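Local coordinates for alcohol dehydrogenase, zinc-containing (Thermotoga maritima, PDB 1VJ0), which binds two zinc ions per chain and, as a member of the zinc-containing alcohol dehydrogenase family, probably acts as a nicotinamide-dependent oxidoreductase, at residues I37-R42 / E85-K90; G64-V69 / Y133-G138; V223-G228 / I239-T244; F293-G298 / K322-S327. All coordinates share one frame; numbering follows the deposited sequence.

Contact 1 (I37-R42 / E85-K90)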
loop_
_atom_site.group_PDB
_atom_site.type_symbol
_atom_site.label_atom_id
_atom_site.label_comp_id
_atom_site.label_asym_id
_atom_site.label_seq_id
_atom_site.Cartn_x
_atom_site.Cartn_y
_atom_site.Cartn_z
ATOM N N ILE A 37 20.570 36.770 -25.377
ATOM C CA ILE A 37 19.796 36.643 -24.147
ATOM C C ILE A 37 20.336 37.699 -23.184
ATOM O O ILE A 37 21.537 37.726 -22.919
ATOM C CB ILE A 37 19.875 35.239 -23.517
ATOM C CG1 ILE A 37 19.475 34.097 -24.483
ATOM C CG2 ILE A 37 19.011 35.217 -22.302
ATOM C CD1 ILE A 37 18.103 34.274 -25.189
ATOM N N SER A 38 19.454 38.610 -22.741
ATOM C CA SER A 38 19.806 39.642 -21.758
ATOM C C SER A 38 19.034 39.292 -20.492
ATOM O O SER A 38 19.427 38.378 -19.758
ATOM C CB SER A 38 19.482 41.017 -22.301
ATOM O OG SER A 38 19.774 42.011 -21.331
ATOM N N ASP A 39 17.890 39.910 -20.294
ATOM C CA ASP A 39 17.062 39.661 -19.146
ATOM C C ASP A 39 16.373 38.269 -19.214
ATOM O O ASP A 39 16.141 37.761 -20.299
ATOM C CB ASP A 39 16.036 40.791 -19.080
ATOM C CG ASP A 39 15.575 41.025 -17.705
ATOM O OD1 ASP A 39 15.937 40.195 -16.834
ATOM O OD2 ASP A 39 14.863 41.997 -17.363
ATOM N N ILE A 40 16.126 37.624 -18.069
ATOM C CA ILE A 40 15.286 36.423 -18.004
ATOM C C ILE A 40 14.175 36.608 -16.938
ATOM O O ILE A 40 14.340 37.440 -16.026
ATOM C CB ILE A 40 16.138 35.142 -17.730
ATOM C CG1 ILE A 40 16.897 35.198 -16.383
ATOM C CG2 ILE A 40 17.159 34.936 -18.845
ATOM C CD1 ILE A 40 17.824 33.994 -16.153
ATOM N N PRO A 41 13.063 35.883 -17.040
ATOM C CA PRO A 41 11.985 36.053 -16.067
ATOM C C PRO A 41 12.452 35.837 -14.632
ATOM O O PRO A 41 13.332 34.990 -14.372
ATOM C CB PRO A 41 10.969 35.008 -16.502
ATOM C CG PRO A 41 11.232 34.899 -17.925
ATOM C CD PRO A 41 12.695 34.904 -18.079
ATOM N N ARG A 42 11.859 36.583 -13.723
ATOM C CA ARG A 42 12.181 36.465 -12.318
ATOM C C ARG A 42 12.210 35.017 -11.847
ATOM O O ARG A 42 11.290 34.236 -12.066
ATOM C CB ARG A 42 11.204 37.287 -11.476
ATOM C CG ARG A 42 11.640 37.496 -10.044
ATOM C CD ARG A 42 10.502 37.948 -9.131
ATOM N NE ARG A 42 10.169 39.354 -9.431
ATOM C CZ ARG A 42 8.936 39.859 -9.647
ATOM N NH1 ARG A 42 7.831 39.114 -9.577
ATOM N NH2 ARG A 42 8.822 41.150 -9.910
ATOM N N GLU A 85 23.464 31.578 -14.860
ATOM C CA GLU A 85 22.986 32.556 -13.950
ATOM C C GLU A 85 21.596 32.200 -13.415
ATOM O O GLU A 85 20.854 31.420 -13.993
ATOM C CB GLU A 85 23.070 33.949 -14.593
ATOM C CG GLU A 85 21.960 34.326 -15.517
ATOM C CD GLU A 85 22.161 35.701 -16.176
ATOM O OE1 GLU A 85 23.235 35.936 -16.780
ATOM O OE2 GLU A 85 21.219 36.564 -16.087
ATOM N N VAL A 86 21.307 32.737 -12.248
ATOM C CA VAL A 86 20.044 32.621 -11.590
ATOM C C VAL A 86 19.568 34.027 -11.332
ATOM O O VAL A 86 20.256 34.821 -10.702
ATOM C CB VAL A 86 20.132 31.932 -10.196
ATOM C CG1 VAL A 86 18.765 31.717 -9.643
ATOM C CG2 VAL A 86 20.869 30.583 -10.279
ATOM N N ASN A 87 18.370 34.319 -11.802
ATOM C CA ASN A 87 17.730 35.629 -11.575
ATOM C C ASN A 87 17.035 35.629 -10.192
ATOM O O ASN A 87 15.874 35.310 -10.122
ATOM C CB ASN A 87 16.695 35.900 -12.695
ATOM C CG ASN A 87 15.840 37.125 -12.414
ATOM O OD1 ASN A 87 15.404 37.326 -11.266
ATOM N ND2 ASN A 87 15.566 37.928 -13.444
ATOM N N GLY A 88 17.741 35.941 -9.119
ATOM C CA GLY A 88 17.235 35.695 -7.762
ATOM C C GLY A 88 17.952 34.499 -7.144
ATOM O O GLY A 88 19.173 34.382 -7.273
ATOM N N GLU A 89 17.196 33.604 -6.517
ATOM C CA GLU A 89 17.740 32.385 -5.895
ATOM C C GLU A 89 16.984 31.160 -6.348
ATOM O O GLU A 89 15.773 31.215 -6.633
ATOM C CB GLU A 89 17.613 32.437 -4.359
ATOM C CG GLU A 89 18.292 33.608 -3.690
ATOM C CD GLU A 89 17.508 34.896 -3.900
ATOM O OE1 GLU A 89 16.265 34.934 -3.682
ATOM O OE2 GLU A 89 18.119 35.850 -4.349
ATOM N N LYS A 90 17.702 30.042 -6.445
ATOM C CA LYS A 90 17.085 28.755 -6.775
ATOM C C LYS A 90 17.767 27.632 -6.018
ATOM O O LYS A 90 18.952 27.517 -6.028
ATOM C CB LYS A 90 17.091 28.482 -8.276
ATOM C CG LYS A 90 16.533 27.105 -8.642
ATOM C CD LYS A 90 15.041 26.958 -8.368
ATOM C CE LYS A 90 14.534 25.581 -8.794
ATOM N NZ LYS A 90 13.045 25.271 -8.459
HETATM O O HOH W 1 17.400 38.520 -15.304
#

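Contact 2 (G64-V69 / Y133-G138)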
loop_
_atom_site.group_PDB
_atom_site.type_symbol
_atom_site.label_atom_id
_atom_site.label_comp_id
_atom_site.label_asym_id
_atom_site.label_seq_id
_atom_site.Cartn_x
_atom_site.Cartn_y
_atom_site.Cartn_z
ATOM N N GLY A 64 4.997 16.266 -37.411
ATOM C CA GLY A 64 3.695 16.857 -37.218
ATOM C C GLY A 64 2.634 15.901 -36.684
ATOM O O GLY A 64 1.453 16.073 -36.962
ATOM N N GLU A 65 3.035 14.903 -35.918
ATOM C CA GLU A 65 2.115 13.862 -35.465
ATOM C C GLU A 65 1.650 14.086 -34.017
ATOM O O GLU A 65 0.681 13.461 -33.591
ATOM C CB GLU A 65 2.785 12.474 -35.628
ATOM C CG GLU A 65 2.919 12.045 -37.084
ATOM C CD GLU A 65 3.858 10.861 -37.378
ATOM O OE1 GLU A 65 4.638 10.410 -36.509
ATOM O OE2 GLU A 65 3.825 10.377 -38.544
ATOM N N ASP A 66 2.327 14.943 -33.250
ATOM C CA ASP A 66 1.994 15.165 -31.819
ATOM C C ASP A 66 1.146 16.413 -31.748
ATOM O O ASP A 66 1.628 17.498 -32.102
ATOM C CB ASP A 66 3.270 15.362 -30.989
ATOM C CG ASP A 66 3.002 15.503 -29.481
ATOM O OD1 ASP A 66 2.002 16.151 -29.076
ATOM O OD2 ASP A 66 3.773 14.996 -28.621
ATOM N N PRO A 67 -0.113 16.292 -31.342
ATOM C CA PRO A 67 -1.007 17.441 -31.384
ATOM C C PRO A 67 -0.643 18.557 -30.382
ATOM O O PRO A 67 -1.202 19.649 -30.473
ATOM C CB PRO A 67 -2.401 16.833 -31.067
ATOM C CG PRO A 67 -2.114 15.603 -30.263
ATOM C CD PRO A 67 -0.792 15.082 -30.830
ATOM N N ARG A 68 0.283 18.296 -29.457
ATOM C CA ARG A 68 0.695 19.310 -28.459
ATOM C C ARG A 68 1.645 20.397 -28.994
ATOM O O ARG A 68 1.882 21.401 -28.321
ATOM C CB ARG A 68 1.371 18.630 -27.268
ATOM C CG ARG A 68 0.441 17.649 -26.549
ATOM C CD ARG A 68 1.139 16.874 -25.437
ATOM N NE ARG A 68 2.141 15.925 -25.952
ATOM C CZ ARG A 68 3.009 15.268 -25.184
ATOM N NH1 ARG A 68 3.017 15.452 -23.865
ATOM N NH2 ARG A 68 3.906 14.449 -25.736
ATOM N N VAL A 69 2.199 20.195 -30.183
ATOM C CA VAL A 69 3.388 20.931 -30.595
ATOM C C VAL A 69 3.126 22.236 -31.335
ATOM O O VAL A 69 2.726 22.219 -32.504
ATOM C CB VAL A 69 4.312 20.052 -31.448
ATOM C CG1 VAL A 69 5.595 20.830 -31.857
ATOM C CG2 VAL A 69 4.693 18.834 -30.656
ATOM N N TYR A 133 9.413 21.313 -21.504
ATOM C CA TYR A 133 10.506 21.785 -22.363
ATOM C C TYR A 133 10.593 20.930 -23.600
ATOM O O TYR A 133 10.470 19.707 -23.532
ATOM C CB TYR A 133 11.872 21.799 -21.629
ATOM C CG TYR A 133 11.865 22.723 -20.417
ATOM C CD1 TYR A 133 11.795 24.099 -20.567
ATOM C CD2 TYR A 133 11.865 22.203 -19.126
ATOM C CE1 TYR A 133 11.707 24.967 -19.461
ATOM C CE2 TYR A 133 11.844 23.060 -18.027
ATOM C CZ TYR A 133 11.756 24.430 -18.188
ATOM O OH TYR A 133 11.710 25.251 -17.093
ATOM N N GLY A 134 10.687 21.603 -24.736
ATOM C CA GLY A 134 10.903 20.953 -26.024
ATOM C C GLY A 134 9.708 20.214 -26.610
ATOM O O GLY A 134 9.862 19.582 -27.668
ATOM N N ILE A 135 8.532 20.293 -25.959
ATOM C CA ILE A 135 7.298 19.612 -26.410
ATOM C C ILE A 135 6.126 20.595 -26.631
ATOM O O ILE A 135 5.616 20.728 -27.757
ATOM C CB ILE A 135 6.926 18.437 -25.452
ATOM C CG1 ILE A 135 8.108 17.458 -25.362
ATOM C CG2 ILE A 135 5.654 17.699 -25.931
ATOM C CD1 ILE A 135 7.765 16.107 -24.818
ATOM N N ASN A 136 5.703 21.302 -25.588
ATOM C CA ASN A 136 4.537 22.201 -25.735
ATOM C C ASN A 136 4.869 23.644 -25.376
ATOM O O ASN A 136 3.995 24.445 -25.117
ATOM C CB ASN A 136 3.307 21.673 -24.955
ATOM C CG ASN A 136 3.504 21.597 -23.436
ATOM O OD1 ASN A 136 4.496 22.069 -22.863
ATOM N ND2 ASN A 136 2.503 20.992 -22.764
ATOM N N ARG A 137 6.157 23.955 -25.385
ATOM C CA ARG A 137 6.689 25.270 -25.105
ATOM C C ARG A 137 7.437 25.766 -26.332
ATOM O O ARG A 137 8.563 25.350 -26.575
ATOM C CB ARG A 137 7.647 25.165 -23.931
ATOM C CG ARG A 137 6.982 24.696 -22.678
ATOM C CD ARG A 137 7.825 24.880 -21.455
ATOM N NE ARG A 137 7.795 26.286 -21.132
ATOM C CZ ARG A 137 8.159 26.791 -19.989
ATOM N NH1 ARG A 137 8.513 25.987 -19.012
ATOM N NH2 ARG A 137 8.085 28.105 -19.804
ATOM N N GLY A 138 6.774 26.642 -27.094
ATOM C CA GLY A 138 7.301 27.223 -28.336
ATOM C C GLY A 138 8.437 28.205 -28.095
ATOM O O GLY A 138 8.739 28.591 -26.948
#

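Contact 3 (V223-G228 / I239-T244)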
loop_
_atom_site.group_PDB
_atom_site.type_symbol
_atom_site.label_atom_id
_atom_site.label_comp_id
_atom_site.label_asym_id
_atom_site.label_seq_id
_atom_site.Cartn_x
_atom_site.Cartn_y
_atom_site.Cartn_z
ATOM N N VAL A 223 15.082 -11.705 -14.739
ATOM C CA VAL A 223 14.717 -10.633 -15.687
ATOM C C VAL A 223 14.793 -11.195 -17.112
ATOM O O VAL A 223 15.852 -11.731 -17.541
ATOM C CB VAL A 223 15.599 -9.363 -15.537
ATOM C CG1 VAL A 223 15.250 -8.338 -16.642
ATOM C CG2 VAL A 223 15.459 -8.749 -14.129
ATOM N N ILE A 224 13.658 -11.207 -17.793
ATOM C CA ILE A 224 13.577 -11.779 -19.151
ATOM C C ILE A 224 13.132 -10.683 -20.092
ATOM O O ILE A 224 12.183 -9.943 -19.774
ATOM C CB ILE A 224 12.534 -12.926 -19.199
ATOM C CG1 ILE A 224 12.974 -14.087 -18.296
ATOM C CG2 ILE A 224 12.258 -13.421 -20.667
ATOM C CD1 ILE A 224 11.855 -14.534 -17.379
ATOM N N VAL A 225 13.814 -10.572 -21.243
ATOM C CA VAL A 225 13.437 -9.604 -22.284
ATOM C C VAL A 225 12.993 -10.300 -23.594
ATOM O O VAL A 225 13.652 -11.219 -24.050
ATOM C CB VAL A 225 14.609 -8.675 -22.593
ATOM C CG1 VAL A 225 14.233 -7.671 -23.698
ATOM C CG2 VAL A 225 15.027 -7.937 -21.319
ATOM N N ILE A 226 11.859 -9.850 -24.148
ATOM C CA ILE A 226 11.324 -10.354 -25.410
ATOM C C ILE A 226 11.333 -9.180 -26.386
ATOM O O ILE A 226 10.766 -8.120 -26.105
ATOM C CB ILE A 226 9.875 -10.905 -25.267
ATOM C CG1 ILE A 226 9.825 -11.988 -24.201
ATOM C CG2 ILE A 226 9.371 -11.413 -26.654
ATOM C CD1 ILE A 226 8.454 -12.461 -23.865
ATOM N N ALA A 227 12.019 -9.365 -27.486
ATOM C CA ALA A 227 12.125 -8.375 -28.565
ATOM C C ALA A 227 12.474 -9.064 -29.883
ATOM O O ALA A 227 12.665 -10.284 -29.934
ATOM C CB ALA A 227 13.173 -7.304 -28.233
ATOM N N GLY A 228 12.579 -8.272 -30.944
ATOM C CA GLY A 228 12.897 -8.758 -32.272
ATOM C C GLY A 228 14.311 -8.578 -32.800
ATOM O O GLY A 228 14.627 -9.134 -33.822
ATOM N N ILE A 239 23.518 -5.873 -19.914
ATOM C CA ILE A 239 23.193 -4.929 -18.805
ATOM C C ILE A 239 22.346 -5.586 -17.709
ATOM O O ILE A 239 21.864 -4.899 -16.784
ATOM C CB ILE A 239 22.556 -3.605 -19.300
ATOM C CG1 ILE A 239 21.162 -3.831 -19.870
ATOM C CG2 ILE A 239 23.482 -2.847 -20.317
ATOM C CD1 ILE A 239 20.566 -2.597 -20.437
ATOM N N GLY A 240 22.105 -6.887 -17.837
ATOM C CA GLY A 240 21.682 -7.713 -16.707
ATOM C C GLY A 240 20.521 -8.670 -16.920
ATOM O O GLY A 240 20.110 -9.301 -15.972
ATOM N N ALA A 241 19.946 -8.741 -18.128
ATOM C CA ALA A 241 18.890 -9.729 -18.398
ATOM C C ALA A 241 19.421 -11.161 -18.213
ATOM O O ALA A 241 20.526 -11.504 -18.695
ATOM C CB ALA A 241 18.319 -9.536 -19.811
ATOM N N ASP A 242 18.627 -12.021 -17.574
ATOM C CA ASP A 242 18.982 -13.440 -17.415
ATOM C C ASP A 242 18.668 -14.268 -18.668
ATOM O O ASP A 242 19.268 -15.299 -18.890
ATOM C CB ASP A 242 18.193 -14.050 -16.242
ATOM C CG ASP A 242 18.522 -13.391 -14.912
ATOM O OD1 ASP A 242 19.671 -13.559 -14.458
ATOM O OD2 ASP A 242 17.714 -12.725 -14.261
ATOM N N LEU A 243 17.659 -13.846 -19.421
ATOM C CA LEU A 243 17.222 -14.562 -20.615
ATOM C C LEU A 243 16.664 -13.574 -21.562
ATOM O O LEU A 243 16.004 -12.602 -21.145
ATOM C CB LEU A 243 16.099 -15.538 -20.242
ATOM C CG LEU A 243 15.473 -16.374 -21.353
ATOM C CD1 LEU A 243 16.482 -17.322 -21.953
ATOM C CD2 LEU A 243 14.261 -17.148 -20.852
ATOM N N THR A 244 16.943 -13.781 -22.828
ATOM C CA THR A 244 16.259 -13.050 -23.933
ATOM C C THR A 244 15.563 -14.028 -24.847
ATOM O O THR A 244 15.984 -15.155 -24.988
ATOM C CB THR A 244 17.192 -12.101 -24.734
ATOM O OG1 THR A 244 18.255 -12.800 -25.390
ATOM C CG2 THR A 244 17.900 -11.165 -23.799
#

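Contact 4 (F293-G298 / K322-S327)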
loop_
_atom_site.group_PDB
_atom_site.type_symbol
_atom_site.label_atom_id
_atom_site.label_comp_id
_atom_site.label_asym_id
_atom_site.label_seq_id
_atom_site.Cartn_x
_atom_site.Cartn_y
_atom_site.Cartn_z
ATOM N N PHE A 293 0.995 -8.620 -12.310
ATOM C CA PHE A 293 0.931 -7.172 -12.541
ATOM C C PHE A 293 1.556 -6.761 -13.864
ATOM O O PHE A 293 2.673 -7.102 -14.190
ATOM C CB PHE A 293 1.604 -6.483 -11.342
ATOM C CG PHE A 293 1.312 -5.031 -11.212
ATOM C CD1 PHE A 293 1.927 -4.129 -12.039
ATOM C CD2 PHE A 293 0.512 -4.571 -10.200
ATOM C CE1 PHE A 293 1.696 -2.778 -11.902
ATOM C CE2 PHE A 293 0.305 -3.219 -10.031
ATOM C CZ PHE A 293 0.901 -2.325 -10.914
ATOM N N TYR A 294 0.801 -6.062 -14.693
ATOM C CA TYR A 294 1.255 -5.713 -16.017
ATOM C C TYR A 294 1.246 -4.183 -16.151
ATOM O O TYR A 294 0.189 -3.603 -16.232
ATOM C CB TYR A 294 0.287 -6.326 -16.999
ATOM C CG TYR A 294 0.698 -6.466 -18.444
ATOM C CD1 TYR A 294 1.850 -5.882 -18.980
ATOM C CD2 TYR A 294 -0.035 -7.288 -19.251
ATOM C CE1 TYR A 294 2.185 -6.053 -20.325
ATOM C CE2 TYR A 294 0.305 -7.477 -20.587
ATOM C CZ TYR A 294 1.424 -6.857 -21.111
ATOM O OH TYR A 294 1.735 -7.106 -22.431
ATOM N N SER A 295 2.420 -3.548 -16.174
ATOM C CA SER A 295 2.564 -2.125 -16.383
ATOM C C SER A 295 2.713 -1.911 -17.862
ATOM O O SER A 295 3.622 -2.459 -18.479
ATOM C CB SER A 295 3.809 -1.526 -15.703
ATOM O OG SER A 295 3.560 -1.336 -14.307
ATOM N N VAL A 296 1.836 -1.082 -18.410
ATOM C CA VAL A 296 1.819 -0.784 -19.821
ATOM C C VAL A 296 2.306 0.646 -20.023
ATOM O O VAL A 296 1.607 1.609 -19.718
ATOM C CB VAL A 296 0.421 -1.011 -20.415
ATOM C CG1 VAL A 296 0.455 -0.773 -21.869
ATOM C CG2 VAL A 296 -0.049 -2.417 -20.106
ATOM N N ALA A 297 3.504 0.775 -20.578
ATOM C CA ALA A 297 4.192 2.085 -20.650
ATOM C C ALA A 297 4.710 2.454 -22.037
ATOM O O ALA A 297 5.122 3.569 -22.218
ATOM C CB ALA A 297 5.309 2.151 -19.655
ATOM N N GLY A 298 4.676 1.552 -23.020
ATOM C CA GLY A 298 5.372 1.840 -24.302
ATOM C C GLY A 298 4.462 2.451 -25.348
ATOM O O GLY A 298 4.883 3.284 -26.134
ATOM N N LYS A 322 -1.939 -1.893 -15.520
ATOM C CA LYS A 322 -1.774 -0.526 -15.041
ATOM C C LYS A 322 -1.116 0.294 -16.129
ATOM O O LYS A 322 0.019 0.021 -16.458
ATOM C CB LYS A 322 -0.868 -0.545 -13.804
ATOM C CG LYS A 322 -0.464 0.797 -13.232
ATOM C CD LYS A 322 -1.628 1.436 -12.507
ATOM C CE LYS A 322 -1.567 2.938 -12.531
ATOM N NZ LYS A 322 -2.890 3.578 -12.162
ATOM N N GLY A 323 -1.810 1.295 -16.692
ATOM C CA GLY A 323 -1.170 2.143 -17.678
ATOM C C GLY A 323 -0.262 3.150 -16.987
ATOM O O GLY A 323 -0.578 3.626 -15.882
ATOM N N ILE A 324 0.837 3.510 -17.654
ATOM C CA ILE A 324 1.859 4.399 -17.106
ATOM C C ILE A 324 2.013 5.653 -17.991
ATOM O O ILE A 324 2.372 5.554 -19.183
ATOM C CB ILE A 324 3.234 3.658 -16.968
ATOM C CG1 ILE A 324 3.076 2.364 -16.199
ATOM C CG2 ILE A 324 4.290 4.599 -16.371
ATOM C CD1 ILE A 324 2.619 2.507 -14.787
ATOM N N TRP A 325 1.677 6.809 -17.426
ATOM C CA TRP A 325 1.801 8.066 -18.115
ATOM C C TRP A 325 3.001 8.858 -17.545
ATOM O O TRP A 325 2.968 9.272 -16.381
ATOM C CB TRP A 325 0.521 8.905 -17.989
ATOM C CG TRP A 325 0.629 10.154 -18.798
ATOM C CD1 TRP A 325 0.627 11.453 -18.359
ATOM C CD2 TRP A 325 0.778 10.201 -20.190
ATOM N NE1 TRP A 325 0.769 12.306 -19.422
ATOM C CE2 TRP A 325 0.858 11.560 -20.564
ATOM C CE3 TRP A 325 0.824 9.212 -21.194
ATOM C CZ2 TRP A 325 1.021 11.968 -21.885
ATOM C CZ3 TRP A 325 1.020 9.615 -22.514
ATOM C CH2 TRP A 325 1.096 10.993 -22.844
ATOM N N VAL A 326 3.990 9.106 -18.401
ATOM C CA VAL A 326 5.161 9.924 -18.077
ATOM C C VAL A 326 5.699 9.653 -16.642
ATOM O O VAL A 326 5.859 8.478 -16.268
ATOM C CB VAL A 326 4.965 11.444 -18.482
ATOM C CG1 VAL A 326 4.579 11.532 -19.977
ATOM C CG2 VAL A 326 3.971 12.127 -17.646
ATOM N N SER A 327 6.091 10.687 -15.922
ATOM C CA SER A 327 6.701 10.533 -14.619
ATOM C C SER A 327 6.642 11.867 -13.953
ATOM O O SER A 327 6.367 12.884 -14.598
ATOM C CB SER A 327 8.151 10.116 -14.783
ATOM O OG SER A 327 8.803 10.998 -15.662
HETATM O O HOH W 2 4.106 5.912 -21.147
#

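Contact 1 (I37-R42 / E85-K90)
The carboxylate of Asp39 and the carboxamide of Asn87 lie in nearly the same plane, 2° apart, with one water bridging them. This water accepts a hydrogen bond from Asn87 ND2 at 2.7 Å and donates one to Asp39 OD1, also at 2.7 Å. The Arg42 guanidinium is turned 76° from the amide, and only the base of that side chain approaches it. Asn87 OD1 sits 3.5 Å from Arg42 CA and takes a weak hydrogen bond from Gly43 N. With CG anti to the backbone N (chi1 171°), Asn87 reaches across to the loop, and its CB passes 3.8 Å from Ile40 CG1. Asn87 is the centre of an inverse gamma turn, where the chain leaves strand 78-86 of the mixed sheet; strand 45-54, which the 37-42 loop leads into, is the antiparallel neighbour of that strand. An alanine at Asn87 would remove the amide and so would probably break the water link to Asp39 and loosen the loop before strand 45-54. Earlier in both segments, Ile40 CD1 rests 4.2 Å from Glu85 CG, the two chains running past each other in opposite directions, and Arg42 packs on Arg42 of the second subunit.

Contact 2 (G64-V69 / Y133-G138)
Two loops meet here beside the zinc site that includes His77, and the 64-69 loop is shaped by an Asx turn at Asp66 overlapping a type I beta turn from Asp66 to Val69. The central pair is Arg68 and Ile135, which lie side by side and point the same way. Ile135 CG2 stands over the centre of the guanidinium, 3.6 Å above its plane, so a methyl group covers one face of the charged group while Asp66 occupies its edge. Arg68 grips that carboxylate side-on through NE and NH2: NE bonds OD1 at 3.1 Å, and NH2 forms a salt bridge with OD2 at 2.9 Å, each oxygen presenting its syn lone pair. The anti lone pair of Asp66 OD1 receives the backbone N of Arg68 at 2.8 Å, closing the Asx turn. The side-on grip together with the backbone bond to OD1 should fix the rotation of the carboxylate and hold the guanidinium flat against Ile135, with the Arg68 chain bent at chi3 (-68°) to fold back over its own turn. Arg68 NH1 also bonds an unidentified bound molecule. Ile135 has CG2 anti to its backbone N, and its side chain is about 4 Å from that of His77, so Ile135 touches both the guanidinium and a zinc ligand. Asn136 adds its CB against Arg68 O, while its amide OD1 is bonded to Val132 N. Ile135 O, buried without any polar partner in the model, faces Val69 CG2 at 3.6 Å.

Contact 3 (V223-G228 / I239-T244)
Asp242 brings its carboxylate to the start of the neighbouring segment: CG is anti to the carbonyl carbon (chi1 -62°), and this carries OD2 to within 2.9 Å of Val223 N, which bonds to its anti lone pair. Its own backbone N donates in return to Val223 O at 2.8 Å, so side chain and main chain of Asp242 together hold both polar groups of Val223. Leu243 N adds a weak bond to the same oxygen. From there the strands run parallel, with Val225 N bonded to Leu243 O at 3.0 Å. Ile224 and Leu243 share one face of the sheet, pointing the same way, with CG1 of Ile224 4.0 Å from Leu243 CB. On the face that carries Val225 and Thr244, Val225 CG2 meets CB of Ala241 at 4.0 Å, just after the turn where Gly240 follows helix 230-238 in a Schellman motif. Asp242 OD2 also forms a salt bridge with Arg216 of helix 206-217, and Thr244 OG1 bonds Glu237. The pairing closes a beta-alpha-beta crossover of the Rossmann-type sheet: helix 230-238 links strand 222-227 to strand 243-246 at the sheet edge within this chain and packs on Val225, while helix 252-262 covers the face bearing Ile224 and Leu243.

Contact 4 (F293-G298 / K322-S327)
Lys322 O takes one hydrogen bond and one weaker contact from the facing strand: Val296 N donates at 2.9 Å along an almost straight bond (170°), and Ser295 CA makes a CA-H...O contact at 3.3 Å. The N-H of Val296 approaches from above the carbonyl plane of Lys322. Val296 O is held in the same way, by Ile324 N at 2.9 Å and by a CA-H...O contact from Gly323, while Lys322 N bonds Tyr294 O at 2.8 Å. These alternating bonds are those of parallel strands, here 292-296 and 320-323 at one end of the Rossmann-type sheet; Lys322 also pairs in antiparallel fashion with a strand of the third subunit, so the sheet continues across the interface. Beyond the regular pairing, one water donates to both Ala297 O and Ile324 O, the latter at 2.6 Å, carrying the link further. Ala297 CB packs on Ile324 CB at 3.7 Å. With CG anti to the backbone N (chi1 -164°), the Phe293 ring lies beside Lys322, its CZ 3.8 Å from Lys322 CB. Bent at chi2, that lysine then leads its amine away to Asn318 O and Thr320 OG1 of the third subunit. Ser295 OG lies at the edge of the Phe293 ring and bonds Ala186 O of helix 170-188, the helix whose His185 and Ala186 also touch Ile324.

From the N terminus, contact 1 brings the loop after strand 31-37 together with the end of strand 78-86. Contact 2 opens within the length of chain that contact 1 closes, at 64-69, and ends beyond it at 133-138, so the two cross along the chain, both in the zinc-bearing, GroES-like part of the fold, though their nearest atoms stay about 8 Å apart. Contacts 3 and 4 follow in series in the nucleotide-binding type of domain. Contact 3 closes a short helical crossover at one end of the six-stranded parallel sheet, and contact 4 closes a longer loop at its other end. Contacts 2 and 4 approach to about 4 Å without touching, whereas contact 1 lies far from contact 3.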